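Local coordinates for DUF1987 domain-containing protein (Pseudomonas aeruginosa, PDB 6K4F), which probably acts as the phosphorylatable regulatory protein of the SiaABC threonine phosphorylation pathway, which controls biofilm formation in response to carbon availability, at residues L95-D100 / E111-D116. Numbering follows the deposited sequence.
Sequences LRWHYD and EEFRED
A beta-alpha-beta crossover joins strand 93-99 to strand 121-125, and Trp-97 and Phe-113 meet where its helix, 108-115, packs on the sheet. On the strand side, CG of the indole lies anti to the backbone N (chi1 -172°), and the turn about CB-CG then brings the six-membered ring up to Phe-113. There the CZ3-CH2 bond of the indole lies against the CD2-CE2 bond of the phenyl ring: Trp-97 CZ3 lies 3.6 Å from Phe-113 CD2, and Trp-97 CH2 is 3.7 Å from Phe-113 CE2. The two ring planes are inclined at 47° and their centroids stand 5.7 Å apart; the rings therefore meet obliquely. Trp-97 CH2 sits at the rim of the phenyl ring, close to its plane. No hydrogen bond crosses between the segments; this is van der Waals contact between two buried aromatics.

Large flat residues suit both places, because together they span the gap between strand backbone and helix with apolar surface. Phe-113 also packs on Met-77 and Leu-80 of helix 70-88, thereby linking the two helices, while Trp-97 rests against Leu-63 of the adjoining strand. Leu-95, on the same side of the strand as Trp-97, continues the apolar layer to Leu-80. Between them, Arg-96 turns to the other side of the sheet, where its guanidinium forms salt bridges with Glu-60 and Asp-62. Such an apolar layer between parallel strands and their connecting helix is characteristic of an alpha/beta fold, here at the C-terminal end of the SiaC chain.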
ATOM      1  N   LEU A  95       4.166   1.321  -7.882  1.00 29.57           N
ATOM      2  CA  LEU A  95       2.812   1.125  -7.382  1.00 28.69           C
ATOM      3  C   LEU A  95       1.819   1.125  -8.531  1.00 31.23           C
ATOM      4  O   LEU A  95       1.930   1.930  -9.467  1.00 30.10           O
ATOM      5  CB  LEU A  95       2.442   2.215  -6.360  1.00 29.19           C
ATOM      6  CG  LEU A  95       1.095   2.129  -5.641  1.00 33.40           C
ATOM      7  CD1 LEU A  95       1.219   2.746  -4.252  1.00 32.94           C
ATOM      8  CD2 LEU A  95      -0.007   2.835  -6.433  1.00 30.15           C
ATOM      9  N   ARG A  96       0.843   0.225  -8.440  1.00 26.60           N
ATOM     10  CA  ARG A  96      -0.322   0.200  -9.319  1.00 30.89           C
ATOM     11  C   ARG A  96      -1.567   0.382  -8.471  1.00 29.09           C
ATOM     12  O   ARG A  96      -1.724  -0.301  -7.446  1.00 31.42           O
ATOM     13  CB  ARG A  96      -0.420  -1.128 -10.094  1.00 35.74           C
ATOM     14  CG  ARG A  96       0.470  -1.202 -11.303  1.00 38.45           C
ATOM     15  CD  ARG A  96       0.518  -2.617 -11.869  1.00 41.47           C
ATOM     16  NE  ARG A  96       1.062  -3.556 -10.894  1.00 51.88           N
ATOM     17  CZ  ARG A  96       2.359  -3.683 -10.615  1.00 59.52           C
ATOM     18  NH1 ARG A  96       3.260  -2.939 -11.249  1.00 51.94           N
ATOM     19  NH2 ARG A  96       2.759  -4.564  -9.704  1.00 61.41           N
ATOM     20  N   TRP A  97      -2.418   1.325  -8.874  1.00 27.66           N
ATOM     21  CA  TRP A  97      -3.675   1.640  -8.197  1.00 27.23           C
ATOM     22  C   TRP A  97      -4.807   1.359  -9.183  1.00 28.53           C
ATOM     23  O   TRP A  97      -5.049   2.141 -10.114  1.00 32.78           O
ATOM     24  CB  TRP A  97      -3.686   3.084  -7.708  1.00 33.31           C
ATOM     25  CG  TRP A  97      -4.861   3.421  -6.834  1.00 46.63           C
ATOM     26  CD1 TRP A  97      -6.186   3.416  -7.188  1.00 54.48           C
ATOM     27  CD2 TRP A  97      -4.819   3.821  -5.459  1.00 42.77           C
ATOM     28  NE1 TRP A  97      -6.965   3.783  -6.115  1.00 54.55           N
ATOM     29  CE2 TRP A  97      -6.149   4.033  -5.041  1.00 51.58           C
ATOM     30  CE3 TRP A  97      -3.787   4.039  -4.551  1.00 37.96           C
ATOM     31  CZ2 TRP A  97      -6.470   4.436  -3.743  1.00 49.14           C
ATOM     32  CZ3 TRP A  97      -4.110   4.434  -3.256  1.00 38.69           C
ATOM     33  CH2 TRP A  97      -5.437   4.626  -2.869  1.00 41.87           C
ATOM     34  N   HIS A  98      -5.484   0.230  -8.989  1.00 29.16           N
ATOM     35  CA  HIS A  98      -6.575  -0.184  -9.858  1.00 34.75           C
ATOM     36  C   HIS A  98      -7.890   0.410  -9.390  1.00 40.20           C
ATOM     37  O   HIS A  98      -8.164   0.480  -8.186  1.00 35.41           O
ATOM     38  CB  HIS A  98      -6.707  -1.702  -9.882  1.00 34.38           C
ATOM     39  CG  HIS A  98      -5.446  -2.413 -10.247  1.00 39.85           C
ATOM     40  ND1 HIS A  98      -5.075  -2.639 -11.554  1.00 41.72           N
ATOM     41  CD2 HIS A  98      -4.477  -2.961  -9.476  1.00 40.30           C
ATOM     42  CE1 HIS A  98      -3.931  -3.301 -11.573  1.00 45.12           C
ATOM     43  NE2 HIS A  98      -3.545  -3.505 -10.325  1.00 43.18           N
ATOM     44  N   TYR A  99      -8.720   0.817 -10.345  1.00 35.57           N
ATOM     45  CA  TYR A  99     -10.043   1.292  -9.980  1.00 36.42           C
ATOM     46  C   TYR A  99     -10.997   1.024 -11.129  1.00 43.10           C
ATOM     47  O   TYR A  99     -10.585   0.785 -12.267  1.00 42.91           O
ATOM     48  CB  TYR A  99     -10.026   2.774  -9.594  1.00 34.57           C
ATOM     49  CG  TYR A  99      -9.917   3.721 -10.768  1.00 38.43           C
ATOM     50  CD1 TYR A  99      -8.727   3.851 -11.479  1.00 42.37           C
ATOM     51  CD2 TYR A  99     -11.003   4.493 -11.161  1.00 36.18           C
ATOM     52  CE1 TYR A  99      -8.627   4.731 -12.568  1.00 41.13           C
ATOM     53  CE2 TYR A  99     -10.911   5.367 -12.236  1.00 40.24           C
ATOM     54  CZ  TYR A  99      -9.723   5.481 -12.935  1.00 42.50           C
ATOM     55  OH  TYR A  99      -9.644   6.364 -14.002  1.00 44.52           O
ATOM     56  N   ASP A 100     -12.284   1.037 -10.806  1.00 46.94           N
ATOM     57  CA  ASP A 100     -13.339   0.842 -11.784  1.00 48.71           C
ATOM     58  C   ASP A 100     -13.963   2.198 -12.076  1.00 43.59           C
ATOM     59  O   ASP A 100     -14.464   2.866 -11.162  1.00 42.49           O
ATOM     60  CB  ASP A 100     -14.385  -0.152 -11.277  1.00 57.06           C
ATOM     61  CG  ASP A 100     -15.290  -0.670 -12.389  1.00 73.07           C
ATOM     62  OD1 ASP A 100     -15.533  -1.895 -12.435  1.00 75.02           O
ATOM     63  OD2 ASP A 100     -15.768   0.140 -13.213  1.00 75.92           O
ATOM     64  N   GLU A 111      -4.968  10.194  -7.344  1.00 37.53           N
ATOM     65  CA  GLU A 111      -4.199  11.269  -7.972  1.00 39.14           C
ATOM     66  C   GLU A 111      -3.525  12.146  -6.929  1.00 36.94           C
ATOM     67  O   GLU A 111      -2.381  12.570  -7.118  1.00 36.20           O
ATOM     68  CB  GLU A 111      -5.093  12.120  -8.875  1.00 40.79           C
ATOM     69  CG  GLU A 111      -5.830  11.356  -9.958  1.00 50.20           C
ATOM     70  CD  GLU A 111      -4.975  11.081 -11.181  1.00 62.05           C
ATOM     71  OE1 GLU A 111      -5.524  10.581 -12.187  1.00 68.72           O
ATOM     72  OE2 GLU A 111      -3.755  11.354 -11.138  1.00 64.08           O
ATOM     73  N   GLU A 112      -4.204  12.412  -5.810  1.00 31.48           N
ATOM     74  CA  GLU A 112      -3.572  13.187  -4.752  1.00 36.81           C
ATOM     75  C   GLU A 112      -2.397  12.438  -4.136  1.00 35.64           C
ATOM     76  O   GLU A 112      -1.350  13.042  -3.872  1.00 34.36           O
ATOM     77  CB  GLU A 112      -4.609  13.553  -3.689  1.00 37.09           C
ATOM     78  CG  GLU A 112      -5.585  14.608  -4.199  1.00 43.87           C
ATOM     79  CD  GLU A 112      -6.888  14.629  -3.430  1.00 46.82           C
ATOM     80  OE1 GLU A 112      -7.073  13.768  -2.563  1.00 46.90           O
ATOM     81  OE2 GLU A 112      -7.725  15.515  -3.691  1.00 50.94           O
ATOM     82  N   PHE A 113      -2.552  11.135  -3.877  1.00 33.18           N
ATOM     83  CA  PHE A 113      -1.418  10.334  -3.430  1.00 31.11           C
ATOM     84  C   PHE A 113      -0.299  10.362  -4.469  1.00 34.80           C
ATOM     85  O   PHE A 113       0.883  10.490  -4.127  1.00 33.80           O
ATOM     86  CB  PHE A 113      -1.848   8.879  -3.195  1.00 28.60           C
ATOM     87  CG  PHE A 113      -2.596   8.634  -1.899  1.00 29.08           C
ATOM     88  CD1 PHE A 113      -2.289   9.326  -0.750  1.00 40.28           C
ATOM     89  CD2 PHE A 113      -3.583   7.658  -1.847  1.00 36.63           C
ATOM     90  CE1 PHE A 113      -2.970   9.068   0.436  1.00 42.99           C
ATOM     91  CE2 PHE A 113      -4.264   7.387  -0.671  1.00 41.62           C
ATOM     92  CZ  PHE A 113      -3.957   8.094   0.475  1.00 38.39           C
ATOM     93  N   ARG A 114      -0.652  10.206  -5.741  1.00 32.32           N
ATOM     94  CA  ARG A 114       0.367  10.182  -6.792  1.00 38.26           C
ATOM     95  C   ARG A 114       1.210  11.459  -6.789  1.00 38.59           C
ATOM     96  O   ARG A 114       2.428  11.415  -7.003  1.00 38.69           O
ATOM     97  CB  ARG A 114      -0.296   9.982  -8.152  1.00 40.58           C
ATOM     98  CG  ARG A 114       0.680   9.936  -9.320  1.00 37.54           C
ATOM     99  CD  ARG A 114       0.014   9.393 -10.561  1.00 38.03           C
ATOM    100  NE  ARG A 114       0.964   9.301 -11.665  1.00 47.03           N
ATOM    101  CZ  ARG A 114       0.995  10.140 -12.697  1.00 44.29           C
ATOM    102  NH1 ARG A 114       0.106  11.114 -12.784  1.00 43.66           N
ATOM    103  NH2 ARG A 114       1.899   9.988 -13.654  1.00 37.76           N
ATOM    104  N   GLU A 115       0.590  12.604  -6.516  1.00 37.44           N
ATOM    105  CA  GLU A 115       1.350  13.845  -6.494  1.00 45.81           C
ATOM    106  C   GLU A 115       2.373  13.880  -5.367  1.00 43.59           C
ATOM    107  O   GLU A 115       3.322  14.668  -5.430  1.00 45.27           O
ATOM    108  CB  GLU A 115       0.386  15.028  -6.405  1.00 53.05           C
ATOM    109  CG  GLU A 115      -0.469  15.152  -7.670  1.00 69.28           C
ATOM    110  CD  GLU A 115      -1.583  16.178  -7.564  1.00 82.13           C
ATOM    111  OE1 GLU A 115      -1.435  17.272  -8.151  1.00 87.51           O
ATOM    112  OE2 GLU A 115      -2.613  15.883  -6.917  1.00 85.53           O
ATOM    113  N   ASP A 116       2.218  13.039  -4.343  1.00 34.41           N
ATOM    114  CA  ASP A 116       3.182  12.998  -3.256  1.00 37.73           C
ATOM    115  C   ASP A 116       4.313  12.002  -3.490  1.00 42.24           C
ATOM    116  O   ASP A 116       5.226  11.923  -2.660  1.00 42.32           O
ATOM    117  CB  ASP A 116       2.477  12.652  -1.927  1.00 39.81           C
ATOM    118  CG  ASP A 116       1.299  13.575  -1.617  1.00 44.88           C
ATOM    119  OD1 ASP A 116       1.349  14.767  -2.010  1.00 44.39           O
ATOM    120  OD2 ASP A 116       0.326  13.113  -0.972  1.00 41.72           O
TER